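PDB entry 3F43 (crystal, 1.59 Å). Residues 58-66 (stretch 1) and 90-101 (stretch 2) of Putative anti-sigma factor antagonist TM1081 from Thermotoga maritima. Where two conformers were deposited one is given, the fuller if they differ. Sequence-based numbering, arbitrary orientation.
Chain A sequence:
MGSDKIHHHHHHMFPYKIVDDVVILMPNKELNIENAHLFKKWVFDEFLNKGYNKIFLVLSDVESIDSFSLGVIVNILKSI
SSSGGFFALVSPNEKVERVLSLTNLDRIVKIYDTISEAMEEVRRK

Stretch 1 (58-66) VLSDVESID
Stretch 2 (90-101) VSPNEKVERVLS

Where a strand end and the loop beyond it pack against the start of a helix, apolar side chains commonly fill the centre while a few directional polar bonds fix the register. The contact between residues 58-66 and 90-101 of the putative anti-sigma factor antagonist TM1081 illustrates this, burying 633 Å² summed over both sides.

Its centre is Val 96, in the first turns of the helix that begins at Glu 94 and runs on beyond Ser 101. With chi1 at t, its two methyls meet different parts of the loop. CG1 lies 4.0 Å from Leu 59 CD1 and 4.1 Å from Ile 65 CD1, so two residues six positions apart converge on one methyl; CG2 rests against backbone, 3.7 Å from Ser 64 CA. Leu 59 adopts the m, t rotamer, and its CD1 also approaches Pro 92 CB at 4.2 Å. Ile 65 (p, t) has a CA-to-CB bond that points sideways, yet its end comes nearer the helix: CD1 is 3.7 Å from Val 99 CG1 and 4.1 Å from Leu 100 CD2. Val 99 is t and Leu 100 m, t. One methyl thus touches three helical residues within a span of five.

At the strand end, Val 58 and Val 90 form a parallel bridge with CA atoms 4.5 Å apart. Both have extended backbones (phi/psi -85/124 and -130/133) and t rotamers, and their side chains share one face of the sheet, Val 58 CG2 lying 4.0 Å from Val 90 CB. Leu 59 N donates to Val 90 O at 2.7 Å and 163°, and the same oxygen receives a CA-H contact from Val 58 CA at 3.5 Å.

Both segments then leave the strand geometry. A type I turn spans Leu 59 to Val 62, closed by Val 62 N to Leu 59 O at 3.1 Å; Ser 60 and Asp 61 have phi/psi of -51/-37 and -108/12. Across from it, Ser 91 takes a left-handed conformation (58/44), its CB 3.3 Å from Ser 60 OG, before Pro 92 (-66/138) leads into the helix. Water 1 joins the two paths, donating to Leu 59 O and Val 62 O, each at 2.7 Å, and accepting from Asn 93 N at 2.9 Å.

Asn 93, the N-cap, uses both ends of its amide. With chi1 at 75° and chi2 at 12°, OD1 accepts from Val 96 N at 2.8 Å, capping the helix, while ND2 donates to Glu 63 O at 2.8 Å and 171°. One planar group therefore ties the helix start to the loop.

At the outer edge, Glu 63 (-69/-35) turns its CA-to-CB bond away, whereas Lys 95 points toward the loop, its t, t chain bringing CD within 3.6 Å of Ser 64 CB; CE and NZ are not modelled. The loop becomes extended at Ser 64 (-160/161) and Ile 65 (-124/155). Water 2 accepts from Ile 65 N at 3.0 Å and donates weakly to Lys 95 O at 3.3 Å.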

# COMPACT_ATOMS: atom_id res chain seq x y z
N VAL A 58 10.46 -7.50 -11.62
CA VAL A 58 11.87 -7.72 -11.37
C VAL A 58 12.42 -6.47 -10.65
O VAL A 58 12.29 -5.35 -11.15
CB VAL A 58 12.62 -7.99 -12.68
CG1 VAL A 58 14.16 -8.13 -12.39
CG2 VAL A 58 12.08 -9.27 -13.37
N LEU A 59 13.01 -6.71 -9.49
CA LEU A 59 13.44 -5.66 -8.57
C LEU A 59 14.97 -5.47 -8.45
O LEU A 59 15.47 -4.78 -7.58
CB LEU A 59 12.81 -5.94 -7.18
CG LEU A 59 11.29 -5.92 -7.15
CD1 LEU A 59 10.74 -6.42 -5.80
CD2 LEU A 59 10.83 -4.51 -7.40
N SER A 60 15.73 -6.07 -9.37
CA SER A 60 17.17 -6.01 -9.34
C SER A 60 17.75 -4.61 -9.23
O SER A 60 18.76 -4.41 -8.54
CB SER A 60 17.73 -6.66 -10.63
OG SER A 60 17.22 -7.97 -10.79
N ASP A 61 17.09 -3.64 -9.89
CA ASP A 61 17.62 -2.27 -9.96
C ASP A 61 16.81 -1.31 -9.10
O ASP A 61 17.01 -0.11 -9.19
CB ASP A 61 17.63 -1.81 -11.40
CG ASP A 61 18.53 -2.62 -12.25
OD1 ASP A 61 19.68 -2.81 -11.87
OD2 ASP A 61 18.08 -3.11 -13.30
N VAL A 62 15.94 -1.84 -8.25
CA VAL A 62 15.15 -1.03 -7.34
C VAL A 62 15.83 -1.01 -5.96
O VAL A 62 15.86 -2.03 -5.29
CB VAL A 62 13.70 -1.55 -7.29
CG1 VAL A 62 12.89 -0.72 -6.23
CG2 VAL A 62 13.02 -1.44 -8.69
N GLU A 63 16.41 0.12 -5.55
CA GLU A 63 17.23 0.21 -4.33
C GLU A 63 16.46 0.04 -3.02
O GLU A 63 16.93 -0.59 -2.08
CB GLU A 63 18.03 1.52 -4.31
CG GLU A 63 19.03 1.68 -3.12
CD GLU A 63 19.87 0.42 -2.84
OE1 GLU A 63 20.41 -0.19 -3.81
OE2 GLU A 63 20.00 0.04 -1.64
N SER A 64 15.23 0.55 -3.01
CA SER A 64 14.37 0.48 -1.84
C SER A 64 12.94 0.67 -2.32
O SER A 64 12.70 1.14 -3.43
CB SER A 64 14.71 1.59 -0.84
OG SER A 64 14.36 2.85 -1.37
N ILE A 65 11.99 0.26 -1.49
CA ILE A 65 10.59 0.56 -1.73
C ILE A 65 10.02 1.28 -0.52
O ILE A 65 10.51 1.13 0.61
CB ILE A 65 9.72 -0.69 -2.04
CG1 ILE A 65 9.88 -1.73 -0.94
CG2 ILE A 65 10.07 -1.26 -3.49
CD1 ILE A 65 8.85 -2.91 -1.00
N ASP A 66 8.98 2.05 -0.78
CA ASP A 66 8.28 2.82 0.24
C ASP A 66 6.81 2.41 0.27
O ASP A 66 6.39 1.46 -0.44
CB ASP A 66 8.56 4.34 0.09
CG ASP A 66 7.84 5.02 -1.11
OD1 ASP A 66 6.95 4.40 -1.73
OD2 ASP A 66 8.19 6.22 -1.37
N VAL A 90 10.63 -10.63 -8.20
CA VAL A 90 11.88 -11.29 -8.56
C VAL A 90 13.06 -10.43 -8.17
O VAL A 90 13.08 -9.21 -8.44
CB VAL A 90 11.93 -11.61 -10.09
CG1 VAL A 90 13.15 -12.44 -10.42
CG2 VAL A 90 10.66 -12.37 -10.51
N SER A 91 14.04 -11.05 -7.55
CA SER A 91 15.30 -10.38 -7.17
C SER A 91 15.23 -9.14 -6.26
O SER A 91 15.97 -8.18 -6.47
CB SER A 91 16.11 -10.06 -8.46
OG SER A 91 16.10 -11.15 -9.35
N PRO A 92 14.40 -9.18 -5.18
CA PRO A 92 14.47 -8.07 -4.24
C PRO A 92 15.83 -8.05 -3.56
O PRO A 92 16.36 -9.11 -3.17
CB PRO A 92 13.35 -8.40 -3.23
CG PRO A 92 13.32 -9.89 -3.23
CD PRO A 92 13.49 -10.24 -4.71
N ASN A 93 16.39 -6.87 -3.40
CA ASN A 93 17.62 -6.72 -2.64
C ASN A 93 17.33 -6.86 -1.14
O ASN A 93 16.19 -7.14 -0.75
CB ASN A 93 18.35 -5.42 -3.01
CG ASN A 93 17.71 -4.19 -2.43
OD1 ASN A 93 16.84 -4.28 -1.57
ND2 ASN A 93 18.15 -3.02 -2.88
N GLU A 94 18.33 -6.67 -0.29
CA GLU A 94 18.10 -6.99 1.13
C GLU A 94 17.18 -6.00 1.83
O GLU A 94 16.32 -6.42 2.60
CB GLU A 94 19.41 -7.25 1.89
CG GLU A 94 20.31 -6.09 2.10
CD GLU A 94 21.50 -6.49 2.95
OE1 GLU A 94 21.38 -6.45 4.20
OE2 GLU A 94 22.55 -6.88 2.36
N LYS A 95 17.32 -4.72 1.51
CA LYS A 95 16.46 -3.66 2.03
C LYS A 95 14.99 -3.89 1.63
O LYS A 95 14.05 -3.74 2.44
CB LYS A 95 16.95 -2.32 1.49
CG LYS A 95 16.41 -1.08 2.19
CD LYS A 95 16.96 0.19 1.54
N VAL A 96 14.77 -4.23 0.36
CA VAL A 96 13.44 -4.50 -0.14
C VAL A 96 12.89 -5.79 0.49
O VAL A 96 11.74 -5.82 0.94
CB VAL A 96 13.44 -4.55 -1.70
CG1 VAL A 96 12.07 -5.04 -2.25
CG2 VAL A 96 13.81 -3.15 -2.26
N GLU A 97 13.68 -6.85 0.53
CA GLU A 97 13.20 -8.09 1.12
C GLU A 97 12.82 -7.92 2.61
O GLU A 97 11.91 -8.59 3.09
CB GLU A 97 14.24 -9.21 0.98
CG GLU A 97 13.84 -10.50 1.71
CD GLU A 97 12.42 -11.01 1.34
OE1 GLU A 97 12.11 -11.00 0.12
OE2 GLU A 97 11.63 -11.40 2.26
N ARG A 98 13.53 -7.04 3.33
CA ARG A 98 13.19 -6.77 4.73
C ARG A 98 11.80 -6.16 4.85
O ARG A 98 11.00 -6.54 5.71
CB ARG A 98 14.25 -5.86 5.35
CG ARG A 98 14.11 -5.61 6.84
CD ARG A 98 15.40 -5.01 7.40
NE ARG A 98 16.51 -5.98 7.36
CZ ARG A 98 17.59 -5.94 6.57
NH1 ARG A 98 17.81 -4.96 5.69
NH2 ARG A 98 18.49 -6.91 6.66
N VAL A 99 11.48 -5.24 3.93
CA VAL A 99 10.15 -4.63 3.91
C VAL A 99 9.10 -5.70 3.56
O VAL A 99 8.04 -5.74 4.18
CB VAL A 99 10.07 -3.40 2.99
CG1 VAL A 99 8.60 -3.00 2.71
CG2 VAL A 99 10.90 -2.26 3.60
N LEU A 100 9.41 -6.54 2.56
CA LEU A 100 8.46 -7.59 2.10
C LEU A 100 8.16 -8.57 3.23
O LEU A 100 7.04 -9.04 3.36
CB LEU A 100 9.01 -8.33 0.87
CG LEU A 100 9.19 -7.52 -0.42
CD1 LEU A 100 9.86 -8.39 -1.52
CD2 LEU A 100 7.87 -6.92 -0.93
N SER A 101 9.17 -8.87 4.03
CA SER A 101 9.03 -9.74 5.21
C SER A 101 8.22 -9.11 6.35
O SER A 101 7.28 -9.71 6.87
CB SER A 101 10.42 -10.11 5.73
OG SER A 101 10.36 -10.97 6.85
O HOH W 1 15.31 -4.66 -4.87
O HOH W 2 13.02 -0.91 1.08